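Local coordinates for protein putative glycosyltransferase (GalT1) (Streptococcus parasanguinis FW213, PDB 5HEA) that probably transfers a sugar from a nucleotide-activated donor to an acceptor, this chain being the C-terminal, GT-A-type (family 2) part of a longer enzyme, at residues V11-V16 / D42-N47; D94-E99 / S212-Q217; S114-C119 / R197-A202; L185-E190 / M234-E239. All blocks are in the same frame, centred on the assembly; numbering follows the deposited sequence.

From the N terminus, contact 1 closes first, joining the loops that follow the neighbouring parallel strands 7-13 and 35-41. It is complete before contact 2 opens at 94-99, yet the two touch where V16 packs on D94. Contact 2 closes a long loop by pairing strand 96-97 with the end of strand 204-217. Nested inside that loop, contact 3 packs strand 116-125 against helix 195-201, which leads directly into strand 204-217. Contacts 1 to 3 therefore all reach one mixed sheet. Contact 4 opens at 185-190, inside the loops closed by contacts 2 and 3, and closes on helix 231-247; it crosses both and ties the C-terminal helices to the sheet domain.

Contact 1 of 4, residues V11-V16 / D42-N47; sequences VPVYNV and DGSTDN
D42 N donates to V13 O in a nearly straight bond (2.9 Å, 176°), the last rung that joins the end of strand 7-13 to the chain leaving strand 35-41. Past it both segments become loops, and their CA atoms come nearest at Y14 and S44, 4.9 Å apart. S44 OG turns back beside its own backbone N (chi1 -62°) and accepts the backbone N-H of N15 at 3.0 Å; N41 OD1 is its second partner. The N15 amide then bonds through both its ends. Its OD1 takes T45 N at 2.7 Å, in the carbonyl plane on a lone pair, and a weak bond from D46 N, while ND2 donates to T45 OG1 at 3.2 Å, the hydroxyl oxygen lying a little out of the amide plane. D46 turns its carboxylate toward the N15 backbone, OD2 lying 3.1 Å from N15 C; the E17 N-H bonds to OD2 and the S48 hydroxyl to OD1. Y14 meets the second segment through the CD1-CE1 side of its ring: CD1 lies 3.2 Å from D42 O, and G43 O is at the ring edge near CE1. With OD1 committed to N-H groups and ND2 to a hydroxyl, the N15 amide is fixed in rotation. The chemistry is thus mainly polar, setting the shape of two loops at strand ends, a region where GT-A relatives bind the nucleotide.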
loop_
_atom_site.group_PDB
_atom_site.type_symbol
_atom_site.label_atom_id
_atom_site.label_comp_id
_atom_site.label_asym_id
_atom_site.label_seq_id
_atom_site.Cartn_x
_atom_site.Cartn_y
_atom_site.Cartn_z
ATOM N N VAL A 11 -3.152 24.308 22.544
ATOM C CA VAL A 11 -4.453 24.250 21.898
ATOM C C VAL A 11 -4.319 23.596 20.523
ATOM O O VAL A 11 -3.938 24.241 19.547
ATOM C CB VAL A 11 -5.069 25.666 21.773
ATOM C CG1 VAL A 11 -6.434 25.615 21.064
ATOM C CG2 VAL A 11 -5.202 26.311 23.152
ATOM N N PRO A 12 -4.609 22.293 20.446
ATOM C CA PRO A 12 -4.596 21.609 19.154
ATOM C C PRO A 12 -5.770 22.085 18.307
ATOM O O PRO A 12 -6.875 22.281 18.817
ATOM C CB PRO A 12 -4.785 20.133 19.534
ATOM C CG PRO A 12 -4.404 20.065 20.984
ATOM C CD PRO A 12 -4.845 21.362 21.558
ATOM N N VAL A 13 -5.521 22.275 17.019
ATOM C CA VAL A 13 -6.531 22.814 16.118
ATOM C C VAL A 13 -6.633 21.923 14.899
ATOM O O VAL A 13 -5.678 21.808 14.126
ATOM C CB VAL A 13 -6.183 24.255 15.669
ATOM C CG1 VAL A 13 -7.161 24.738 14.597
ATOM C CG2 VAL A 13 -6.194 25.199 16.855
ATOM N N TYR A 14 -7.783 21.273 14.735
ATOM C CA TYR A 14 -8.067 20.528 13.512
ATOM C C TYR A 14 -9.534 20.702 13.112
ATOM O O TYR A 14 -10.434 20.224 13.801
ATOM C CB TYR A 14 -7.710 19.036 13.634
ATOM C CG TYR A 14 -7.909 18.310 12.312
ATOM C CD1 TYR A 14 -7.087 18.582 11.227
ATOM C CD2 TYR A 14 -8.941 17.392 12.138
ATOM C CE1 TYR A 14 -7.272 17.959 10.010
ATOM C CE2 TYR A 14 -9.133 16.756 10.917
ATOM C CZ TYR A 14 -8.292 17.046 9.860
ATOM O OH TYR A 14 -8.457 16.430 8.647
ATOM N N ASN A 15 -9.753 21.422 12.014
ATOM C CA ASN A 15 -11.079 21.599 11.418
ATOM C C ASN A 15 -12.153 22.033 12.410
ATOM O O ASN A 15 -13.203 21.397 12.534
ATOM C CB ASN A 15 -11.506 20.346 10.650
ATOM C CG ASN A 15 -10.727 20.176 9.368
ATOM O OD1 ASN A 15 -9.863 20.988 9.054
ATOM N ND2 ASN A 15 -11.021 19.124 8.622
ATOM N N VAL A 16 -11.883 23.130 13.109
ATOM C CA VAL A 16 -12.812 23.642 14.110
ATOM C C VAL A 16 -13.248 25.075 13.812
ATOM O O VAL A 16 -13.464 25.875 14.729
ATOM C CB VAL A 16 -12.194 23.551 15.528
ATOM C CG1 VAL A 16 -12.245 22.113 16.031
ATOM C CG2 VAL A 16 -10.750 24.075 15.527
ATOM N N ASP A 42 -3.104 21.327 12.978
ATOM C CA ASP A 42 -2.728 19.977 12.556
ATOM C C ASP A 42 -3.193 19.724 11.118
ATOM O O ASP A 42 -3.907 18.755 10.839
ATOM C CB ASP A 42 -3.358 18.973 13.551
ATOM C CG ASP A 42 -2.923 17.531 13.321
ATOM O OD1 ASP A 42 -1.745 17.280 12.972
ATOM O OD2 ASP A 42 -3.780 16.643 13.501
ATOM N N GLY A 43 -2.810 20.617 10.203
ATOM C CA GLY A 43 -3.158 20.449 8.802
ATOM C C GLY A 43 -4.646 20.618 8.510
ATOM O O GLY A 43 -5.182 19.927 7.652
ATOM N N SER A 44 -5.315 21.526 9.221
ATOM C CA SER A 44 -6.731 21.798 8.960
ATOM C C SER A 44 -6.997 22.102 7.499
ATOM O O SER A 44 -6.165 22.700 6.810
ATOM C CB SER A 44 -7.234 22.983 9.779
ATOM O OG SER A 44 -7.133 22.726 11.161
ATOM N N THR A 45 -8.176 21.706 7.036
ATOM C CA THR A 45 -8.553 21.910 5.645
ATOM C C THR A 45 -9.751 22.833 5.500
ATOM O O THR A 45 -10.210 23.077 4.386
ATOM C CB THR A 45 -8.866 20.582 4.968
ATOM O OG1 THR A 45 -9.821 19.882 5.766
ATOM C CG2 THR A 45 -7.604 19.735 4.870
ATOM N N ASP A 46 -10.267 23.345 6.616
ATOM C CA ASP A 46 -11.295 24.389 6.562
ATOM C C ASP A 46 -10.648 25.774 6.731
ATOM O O ASP A 46 -9.522 25.991 6.287
ATOM C CB ASP A 46 -12.423 24.149 7.589
ATOM C CG ASP A 46 -11.924 24.103 9.030
ATOM O OD1 ASP A 46 -10.713 24.322 9.252
ATOM O OD2 ASP A 46 -12.752 23.859 9.951
ATOM N N ASN A 47 -11.339 26.704 7.380
ATOM C CA ASN A 47 -10.781 28.046 7.579
ATOM C C ASN A 47 -9.997 28.200 8.880
ATOM O O ASN A 47 -9.571 29.304 9.211
ATOM C CB ASN A 47 -11.886 29.109 7.503
ATOM C CG ASN A 47 -12.423 29.301 6.089
ATOM O OD1 ASN A 47 -11.661 29.428 5.132
ATOM N ND2 ASN A 47 -13.746 29.317 5.956
#

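Contact 2 of 4, residues D94-E99 / S212-Q217; sequences DDFVEE and SYYYSQ
D95 and Y213 meet through a very short bond, Y213 OH giving its proton to D95 OD2 at 2.5 Å on the anti lone pair, with ring and carboxylate planes 77° apart. D92 N bonds to the same phenol oxygen. The other carboxylate oxygen, D95 OD1, receives S216 N at 2.9 Å from above the carboxylate plane; a water 2.7 Å from OD1 bridges on to S216 O and rests over the centre of the Y215 ring. The backbones run antiparallel, F96 and Y214 forming a hydrogen-bonded pair and V97 and Y213 a non-hydrogen-bonded one, and E98 N extends the ladder to S212 O. F96 CG stands between its backbone N and carbonyl carbon (chi1 57°). Y214 CB lies over the centre of the F96 ring face, 3.8 Å from the ring centroid. The ring planes of F96 and Y214 are 22° apart but slid past each other, centroids 5.4 Å distant, so this is a CH-pi contact more than a stack. E98, bent about CB-CG (chi2), brings OE2 within 2.8 Å of Y214 OH, which donates to its anti lone pair; F131 meets the Y214 ring edge-to-face. On the sheet face shared by V97 and Y213, V97 CG1 touches Y213 CD2 at 3.5 Å. D94 OD2 forms a salt bridge with R218, and D92-S93-D94 matches the DXD pattern, which in many GT-A enzymes binds a metal and the sugar nucleotide.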
loop_
_atom_site.group_PDB
_atom_site.type_symbol
_atom_site.label_atom_id
_atom_site.label_comp_id
_atom_site.label_asym_id
_atom_site.label_seq_id
_atom_site.Cartn_x
_atom_site.Cartn_y
_atom_site.Cartn_z
ATOM N N ASP A 94 -12.676 23.304 20.635
ATOM C CA ASP A 94 -14.146 23.203 20.627
ATOM C C ASP A 94 -14.805 23.849 21.844
ATOM O O ASP A 94 -16.026 24.045 21.871
ATOM C CB ASP A 94 -14.558 21.736 20.716
ATOM C CG ASP A 94 -14.366 21.001 19.435
ATOM O OD1 ASP A 94 -14.469 21.642 18.374
ATOM O OD2 ASP A 94 -14.127 19.780 19.486
ATOM N N ASP A 95 -14.001 24.134 22.859
ATOM C CA ASP A 95 -14.498 24.516 24.181
ATOM C C ASP A 95 -14.215 25.974 24.516
ATOM O O ASP A 95 -13.634 26.692 23.707
ATOM C CB ASP A 95 -13.861 23.606 25.238
ATOM C CG ASP A 95 -14.173 22.134 25.003
ATOM O OD1 ASP A 95 -15.267 21.841 24.463
ATOM O OD2 ASP A 95 -13.332 21.269 25.363
ATOM N N PHE A 96 -14.641 26.416 25.703
ATOM C CA PHE A 96 -14.358 27.775 26.161
ATOM C C PHE A 96 -14.384 27.855 27.682
ATOM O O PHE A 96 -14.836 26.927 28.354
ATOM C CB PHE A 96 -15.313 28.803 25.529
ATOM C CG PHE A 96 -16.768 28.510 25.772
ATOM C CD1 PHE A 96 -17.431 27.552 25.015
ATOM C CD2 PHE A 96 -17.475 29.196 26.754
ATOM C CE1 PHE A 96 -18.765 27.277 25.232
ATOM C CE2 PHE A 96 -18.826 28.936 26.979
ATOM C CZ PHE A 96 -19.474 27.976 26.219
ATOM N N VAL A 97 -13.873 28.954 28.226
ATOM C CA VAL A 97 -13.675 29.058 29.667
ATOM C C VAL A 97 -14.118 30.404 30.243
ATOM O O VAL A 97 -14.264 31.394 29.515
ATOM C CB VAL A 97 -12.182 28.833 30.039
ATOM C CG1 VAL A 97 -11.722 27.441 29.628
ATOM C CG2 VAL A 97 -11.310 29.877 29.359
ATOM N N GLU A 98 -14.311 30.430 31.562
ATOM C CA GLU A 98 -14.573 31.664 32.297
ATOM C C GLU A 98 -13.334 32.537 32.257
ATOM O O GLU A 98 -12.240 32.038 32.026
ATOM C CB GLU A 98 -14.899 31.355 33.761
ATOM C CG GLU A 98 -16.214 30.646 33.977
ATOM C CD GLU A 98 -17.397 31.574 33.822
ATOM O OE1 GLU A 98 -17.184 32.804 33.755
ATOM O OE2 GLU A 98 -18.539 31.073 33.764
ATOM N N GLU A 99 -13.494 33.835 32.504
ATOM C CA GLU A 99 -12.362 34.761 32.457
ATOM C C GLU A 99 -11.384 34.571 33.617
ATOM O O GLU A 99 -10.228 35.005 33.531
ATOM C CB GLU A 99 -12.848 36.212 32.420
ATOM C CG GLU A 99 -13.309 36.726 33.768
ATOM C CD GLU A 99 -13.778 38.168 33.712
ATOM O OE1 GLU A 99 -14.194 38.609 32.618
ATOM O OE2 GLU A 99 -13.723 38.853 34.759
ATOM N N SER A 212 -15.469 25.878 35.680
ATOM C CA SER A 212 -15.011 27.103 35.031
ATOM C C SER A 212 -14.606 26.854 33.585
ATOM O O SER A 212 -14.379 27.790 32.809
ATOM C CB SER A 212 -13.836 27.687 35.801
ATOM O OG SER A 212 -14.247 28.036 37.111
ATOM N N TYR A 213 -14.508 25.579 33.241
ATOM C CA TYR A 213 -14.255 25.156 31.865
ATOM C C TYR A 213 -15.583 24.668 31.294
ATOM O O TYR A 213 -16.332 23.963 31.983
ATOM C CB TYR A 213 -13.231 24.021 31.874
ATOM C CG TYR A 213 -12.754 23.549 30.501
ATOM C CD1 TYR A 213 -13.506 22.645 29.755
ATOM C CD2 TYR A 213 -11.537 23.979 29.982
ATOM C CE1 TYR A 213 -13.064 22.182 28.500
ATOM C CE2 TYR A 213 -11.087 23.542 28.726
ATOM C CZ TYR A 213 -11.856 22.643 27.994
ATOM O OH TYR A 213 -11.417 22.190 26.760
ATOM N N TYR A 214 -15.882 25.048 30.051
ATOM C CA TYR A 214 -17.113 24.621 29.386
ATOM C C TYR A 214 -16.851 23.648 28.234
ATOM O O TYR A 214 -16.173 23.974 27.257
ATOM C CB TYR A 214 -17.942 25.831 28.934
ATOM C CG TYR A 214 -18.483 26.617 30.119
ATOM C CD1 TYR A 214 -19.596 26.165 30.823
ATOM C CD2 TYR A 214 -17.865 27.786 30.547
ATOM C CE1 TYR A 214 -20.084 26.863 31.919
ATOM C CE2 TYR A 214 -18.340 28.489 31.643
ATOM C CZ TYR A 214 -19.449 28.018 32.322
ATOM O OH TYR A 214 -19.941 28.708 33.407
ATOM N N TYR A 215 -17.391 22.444 28.389
ATOM C CA TYR A 215 -17.231 21.358 27.438
ATOM C C TYR A 215 -18.375 21.456 26.429
ATOM O O TYR A 215 -19.545 21.321 26.790
ATOM C CB TYR A 215 -17.286 20.012 28.182
ATOM C CG TYR A 215 -17.131 18.792 27.307
ATOM C CD1 TYR A 215 -18.237 18.163 26.754
ATOM C CD2 TYR A 215 -15.874 18.269 27.033
ATOM C CE1 TYR A 215 -18.098 17.045 25.949
ATOM C CE2 TYR A 215 -15.722 17.154 26.225
ATOM C CZ TYR A 215 -16.837 16.547 25.691
ATOM O OH TYR A 215 -16.688 15.439 24.893
ATOM N N SER A 216 -18.032 21.713 25.172
ATOM C CA SER A 216 -19.018 21.795 24.107
ATOM C C SER A 216 -19.528 20.407 23.744
ATOM O O SER A 216 -18.755 19.530 23.365
ATOM C CB SER A 216 -18.399 22.446 22.878
ATOM O OG SER A 216 -19.205 22.235 21.740
ATOM N N GLN A 217 -20.837 20.217 23.853
ATOM C CA GLN A 217 -21.447 18.915 23.621
ATOM C C GLN A 217 -22.403 18.995 22.427
ATOM O O GLN A 217 -23.266 19.870 22.384
ATOM C CB GLN A 217 -22.200 18.517 24.885
ATOM C CG GLN A 217 -22.901 17.196 24.838
ATOM C CD GLN A 217 -23.836 17.027 26.017
ATOM O OE1 GLN A 217 -24.464 17.991 26.465
ATOM N NE2 GLN A 217 -23.931 15.805 26.533
HETATM O O HOH W 1 -16.052 19.515 23.260
#

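Contact 3 of 4, residues S114-C119 / R197-A202; sequences SDISVC and RLYLKA
I116 and V118 of strand 116-125 face helix 195-201 in an alpha/beta packing typical of the layered GT-A fold: this helix lies on one face of the sheet, while helix 101-110 lies against S117 and C119 on the other. The axes of the short segments 116-119 and 197-201 approach to 10.3 Å, with their N-to-C directions at 133°. The chain leaves the helix through A202 and enters strand 204-217, the parallel neighbour of strand 116-125.

The apolar contacts centre on one methyl. I116 CD1, anti to I116 CA (chi2 173°), reaches A202 CB at 3.8 Å and comes to the Y199 ring at its edge, near the ring plane, 3.9 Å from CD1 of that ring. V118 CG2 adds a looser touch, 4.5 Å from Y199 CE1, and D115 CB packs on A202 CB at 3.8 Å.

No hydrogen bond joins the two segments. D115 and Y199 bond elsewhere: D115 OD1 accepts S203 N and OD2 forms a salt bridge with K174, while the Y199 hydroxyl bonds to T164 O. R197, L200 and K201 pack on Q281, L288 and Y292 of a neighbouring subunit, so the helix lies between the sheet and that subunit.

Besides A202 and Y199, I116 CD1 lies 3.6 Å from L198 O, a carbonyl whose hydrogen-bond partner is K201 N, at 3.0 Å.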
loop_
_atom_site.group_PDB
_atom_site.type_symbol
_atom_site.label_atom_id
_atom_site.label_comp_id
_atom_site.label_asym_id
_atom_site.label_seq_id
_atom_site.Cartn_x
_atom_site.Cartn_y
_atom_site.Cartn_z
ATOM N N SER A 114 1.211 22.695 45.608
ATOM C CA SER A 114 0.915 21.482 44.847
ATOM C C SER A 114 1.702 21.463 43.550
ATOM O O SER A 114 2.242 22.478 43.137
ATOM C CB SER A 114 -0.574 21.409 44.523
ATOM O OG SER A 114 -1.319 21.117 45.682
ATOM N N ASP A 115 1.737 20.313 42.888
ATOM C CA ASP A 115 2.443 20.194 41.616
ATOM C C ASP A 115 1.470 20.275 40.451
ATOM O O ASP A 115 1.867 20.519 39.313
ATOM C CB ASP A 115 3.176 18.867 41.575
ATOM C CG ASP A 115 4.161 18.723 42.733
ATOM O OD1 ASP A 115 3.998 17.795 43.548
ATOM O OD2 ASP A 115 5.080 19.559 42.836
ATOM N N ILE A 116 0.199 20.028 40.760
ATOM C CA ILE A 116 -0.891 20.021 39.787
ATOM C C ILE A 116 -2.128 20.596 40.472
ATOM O O ILE A 116 -2.365 20.324 41.650
ATOM C CB ILE A 116 -1.209 18.581 39.304
ATOM C CG1 ILE A 116 0.043 17.944 38.679
ATOM C CG2 ILE A 116 -2.383 18.588 38.297
ATOM C CD1 ILE A 116 -0.099 16.467 38.327
ATOM N N SER A 117 -2.888 21.420 39.756
ATOM C CA SER A 117 -4.223 21.799 40.195
ATOM C C SER A 117 -5.217 21.394 39.101
ATOM O O SER A 117 -4.873 21.337 37.917
ATOM C CB SER A 117 -4.323 23.295 40.506
ATOM O OG SER A 117 -4.181 24.077 39.334
ATOM N N VAL A 118 -6.440 21.088 39.514
ATOM C CA VAL A 118 -7.452 20.536 38.626
ATOM C C VAL A 118 -8.762 21.204 38.979
ATOM O O VAL A 118 -9.085 21.352 40.162
ATOM C CB VAL A 118 -7.612 19.007 38.841
ATOM C CG1 VAL A 118 -8.689 18.418 37.901
ATOM C CG2 VAL A 118 -6.276 18.279 38.661
ATOM N N CYS A 119 -9.511 21.637 37.972
ATOM C CA CYS A 119 -10.872 22.095 38.235
ATOM C C CYS A 119 -11.857 21.195 37.514
ATOM O O CYS A 119 -11.469 20.205 36.889
ATOM C CB CYS A 119 -11.078 23.583 37.875
ATOM S SG CYS A 119 -11.074 24.002 36.106
ATOM N N ARG A 197 -0.320 9.453 34.235
ATOM C CA ARG A 197 1.125 9.367 34.436
ATOM C C ARG A 197 1.703 10.671 34.996
ATOM O O ARG A 197 2.629 10.652 35.804
ATOM C CB ARG A 197 1.835 8.920 33.157
ATOM C CG ARG A 197 1.370 7.537 32.692
ATOM C CD ARG A 197 2.152 7.040 31.502
ATOM N NE ARG A 197 1.558 7.431 30.224
ATOM C CZ ARG A 197 2.222 8.049 29.246
ATOM N NH1 ARG A 197 3.504 8.362 29.420
ATOM N NH2 ARG A 197 1.617 8.347 28.090
ATOM N N LEU A 198 1.151 11.806 34.585
ATOM C CA LEU A 198 1.525 13.081 35.204
ATOM C C LEU A 198 1.176 13.128 36.695
ATOM O O LEU A 198 1.976 13.592 37.521
ATOM C CB LEU A 198 0.840 14.232 34.474
ATOM C CG LEU A 198 1.310 14.391 33.032
ATOM C CD1 LEU A 198 0.302 15.242 32.253
ATOM C CD2 LEU A 198 2.691 15.047 33.032
ATOM N N TYR A 199 -0.012 12.645 37.046
ATOM C CA TYR A 199 -0.406 12.562 38.460
ATOM C C TYR A 199 0.623 11.758 39.279
ATOM O O TYR A 199 1.018 12.141 40.396
ATOM C CB TYR A 199 -1.758 11.866 38.597
ATOM C CG TYR A 199 -2.959 12.560 38.009
ATOM C CD1 TYR A 199 -3.040 13.942 37.947
ATOM C CD2 TYR A 199 -4.041 11.813 37.544
ATOM C CE1 TYR A 199 -4.163 14.563 37.411
ATOM C CE2 TYR A 199 -5.162 12.423 37.001
ATOM C CZ TYR A 199 -5.214 13.789 36.940
ATOM O OH TYR A 199 -6.327 14.388 36.428
ATOM N N LEU A 200 1.064 10.636 38.724
ATOM C CA LEU A 200 2.016 9.770 39.434
ATOM C C LEU A 200 3.376 10.449 39.653
ATOM O O LEU A 200 4.152 10.027 40.505
ATOM C CB LEU A 200 2.179 8.427 38.707
ATOM C CG LEU A 200 0.945 7.524 38.666
ATOM C CD1 LEU A 200 1.148 6.369 37.681
ATOM C CD2 LEU A 200 0.612 6.998 40.071
ATOM N N LYS A 201 3.656 11.508 38.894
ATOM C CA LYS A 201 4.891 12.270 39.069
ATOM C C LYS A 201 4.755 13.271 40.214
ATOM O O LYS A 201 5.757 13.734 40.753
ATOM C CB LYS A 201 5.251 13.030 37.786
ATOM C CG LYS A 201 5.734 12.168 36.623
ATOM C CD LYS A 201 7.184 11.776 36.796
ATOM C CE LYS A 201 7.857 11.541 35.446
ATOM N NZ LYS A 201 8.232 12.798 34.736
ATOM N N ALA A 202 3.521 13.601 40.589
ATOM C CA ALA A 202 3.284 14.672 41.564
ATOM C C ALA A 202 3.382 14.200 43.014
ATOM O O ALA A 202 3.333 13.000 43.284
ATOM C CB ALA A 202 1.931 15.337 41.306
#

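Contact 4 of 4, residues L185-E190 / M234-E239; sequences LGRLRE and MISNAE
R187 and N237 run antiparallel past one another, their guanidinium and amide planes 47° apart. N237 OD1 lies over the guanidinium face, 3.0 Å from R187 NH2 but at an angle too poor for a hydrogen bond. Across the contact NH2 donates to S236 OG, which sits in the guanidinium plane at 3.0 Å; R187 is poorly ordered, so this bond is less certain. The R187 chain is extended from CG to NE, reaching the helix, and NE bonds to S233 OG. The other end of the N237 amide turns to the loop: ND2 donates to R189 O at 2.9 Å, in the carbonyl plane, and meets D192 OD2. R189 runs alongside M234 in the same direction, the bent arginine putting R189 NH2 3.4 Å from M234 SD while M234 CB sits over one guanidinium face, toward its rim. R189 NE forms a salt bridge with D229, and R189 packs on R262 of helix 253-272, joining the loop to the C-terminal helical part. E190, salt-bridged to R76, is followed by an aspartate, resembling the ED motif that can supply the catalytic base in inverting GT-A enzymes, a role only inferred here.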
loop_
_atom_site.group_PDB
_atom_site.type_symbol
_atom_site.label_atom_id
_atom_site.label_comp_id
_atom_site.label_asym_id
_atom_site.label_seq_id
_atom_site.Cartn_x
_atom_site.Cartn_y
_atom_site.Cartn_z
ATOM N N LEU A 185 1.183 8.114 19.809
ATOM C CA LEU A 185 0.859 8.515 18.444
ATOM C C LEU A 185 -0.216 7.660 17.790
ATOM O O LEU A 185 -0.318 6.458 18.047
ATOM C CB LEU A 185 2.116 8.529 17.571
ATOM C CG LEU A 185 3.066 9.714 17.755
ATOM C CD1 LEU A 185 2.325 10.932 18.308
ATOM C CD2 LEU A 185 4.255 9.371 18.622
ATOM N N GLY A 186 -1.033 8.306 16.959
ATOM C CA GLY A 186 -2.022 7.628 16.140
ATOM C C GLY A 186 -3.153 7.016 16.938
ATOM O O GLY A 186 -4.092 6.452 16.379
ATOM N N ARG A 187 -3.059 7.148 18.255
ATOM C CA ARG A 187 -3.959 6.491 19.185
ATOM C C ARG A 187 -5.047 7.478 19.583
ATOM O O ARG A 187 -4.769 8.652 19.818
ATOM C CB ARG A 187 -3.158 6.063 20.426
ATOM C CG ARG A 187 -3.653 4.832 21.173
ATOM C CD ARG A 187 -3.166 4.857 22.627
ATOM N NE ARG A 187 -3.292 3.574 23.315
ATOM C CZ ARG A 187 -2.289 2.940 23.925
ATOM N NH1 ARG A 187 -1.068 3.472 23.940
ATOM N NH2 ARG A 187 -2.503 1.772 24.528
ATOM N N LEU A 188 -6.290 7.008 19.628
ATOM C CA LEU A 188 -7.366 7.764 20.259
ATOM C C LEU A 188 -7.354 7.308 21.716
ATOM O O LEU A 188 -6.607 6.390 22.057
ATOM C CB LEU A 188 -8.716 7.453 19.600
ATOM C CG LEU A 188 -9.807 8.531 19.465
ATOM C CD1 LEU A 188 -11.212 7.916 19.587
ATOM C CD2 LEU A 188 -9.627 9.693 20.439
ATOM N N ARG A 189 -8.173 7.932 22.567
ATOM C CA ARG A 189 -8.080 7.752 24.019
ATOM C C ARG A 189 -6.634 8.037 24.437
ATOM O O ARG A 189 -6.004 7.269 25.166
ATOM C CB ARG A 189 -8.505 6.336 24.428
ATOM C CG ARG A 189 -9.922 5.956 24.036
ATOM C CD ARG A 189 -10.941 6.798 24.786
ATOM N NE ARG A 189 -12.169 6.055 25.068
ATOM C CZ ARG A 189 -12.422 5.435 26.218
ATOM N NH1 ARG A 189 -11.535 5.466 27.210
ATOM N NH2 ARG A 189 -13.567 4.785 26.377
ATOM N N GLU A 190 -6.090 9.129 23.915
ATOM C CA GLU A 190 -4.692 9.443 24.160
ATOM C C GLU A 190 -4.549 10.084 25.540
ATOM O O GLU A 190 -3.549 9.846 26.232
ATOM C CB GLU A 190 -4.111 10.320 23.041
ATOM C CG GLU A 190 -4.714 11.734 22.891
ATOM C CD GLU A 190 -5.988 11.811 22.023
ATOM O OE1 GLU A 190 -6.561 10.765 21.630
ATOM O OE2 GLU A 190 -6.428 12.948 21.731
ATOM N N MET A 234 -9.083 1.590 24.716
ATOM C CA MET A 234 -9.856 1.610 25.957
ATOM C C MET A 234 -9.419 0.453 26.880
ATOM O O MET A 234 -9.246 0.627 28.091
ATOM C CB MET A 234 -11.351 1.514 25.635
ATOM C CG MET A 234 -12.271 1.638 26.846
ATOM S SD MET A 234 -14.026 1.442 26.442
ATOM C CE MET A 234 -14.071 -0.226 25.755
ATOM N N ILE A 235 -9.218 -0.718 26.288
ATOM C CA ILE A 235 -8.854 -1.908 27.046
ATOM C C ILE A 235 -7.376 -1.886 27.401
ATOM O O ILE A 235 -7.019 -2.053 28.560
ATOM C CB ILE A 235 -9.217 -3.195 26.261
ATOM C CG1 ILE A 235 -10.723 -3.228 26.007
ATOM C CG2 ILE A 235 -8.790 -4.438 27.023
ATOM C CD1 ILE A 235 -11.525 -3.052 27.291
ATOM N N SER A 236 -6.507 -1.679 26.409
ATOM C CA SER A 236 -5.065 -1.712 26.683
ATOM C C SER A 236 -4.607 -0.576 27.623
ATOM O O SER A 236 -3.713 -0.782 28.452
ATOM C CB SER A 236 -4.250 -1.735 25.383
ATOM O OG SER A 236 -4.452 -0.549 24.664
ATOM N N ASN A 237 -5.227 0.604 27.517
ATOM C CA ASN A 237 -4.958 1.688 28.475
ATOM C C ASN A 237 -5.245 1.275 29.914
ATOM O O ASN A 237 -4.461 1.567 30.805
ATOM C CB ASN A 237 -5.767 2.963 28.170
ATOM C CG ASN A 237 -5.284 3.685 26.919
ATOM O OD1 ASN A 237 -4.245 3.349 26.361
ATOM N ND2 ASN A 237 -6.034 4.695 26.488
ATOM N N ALA A 238 -6.393 0.639 30.144
ATOM C CA ALA A 238 -6.768 0.208 31.494
ATOM C C ALA A 238 -5.819 -0.887 32.032
ATOM O O ALA A 238 -5.472 -0.901 33.217
ATOM C CB ALA A 238 -8.231 -0.272 31.522
ATOM N N GLU A 239 -5.398 -1.796 31.157
ATOM C CA GLU A 239 -4.453 -2.860 31.541
ATOM C C GLU A 239 -3.074 -2.306 31.882
ATOM O O GLU A 239 -2.484 -2.652 32.894
ATOM C CB GLU A 239 -4.362 -3.913 30.432
ATOM C CG GLU A 239 -5.634 -4.762 30.365
ATOM C CD GLU A 239 -5.790 -5.541 29.069
ATOM O OE1 GLU A 239 -4.979 -5.335 28.140
ATOM O OE2 GLU A 239 -6.734 -6.367 28.988
#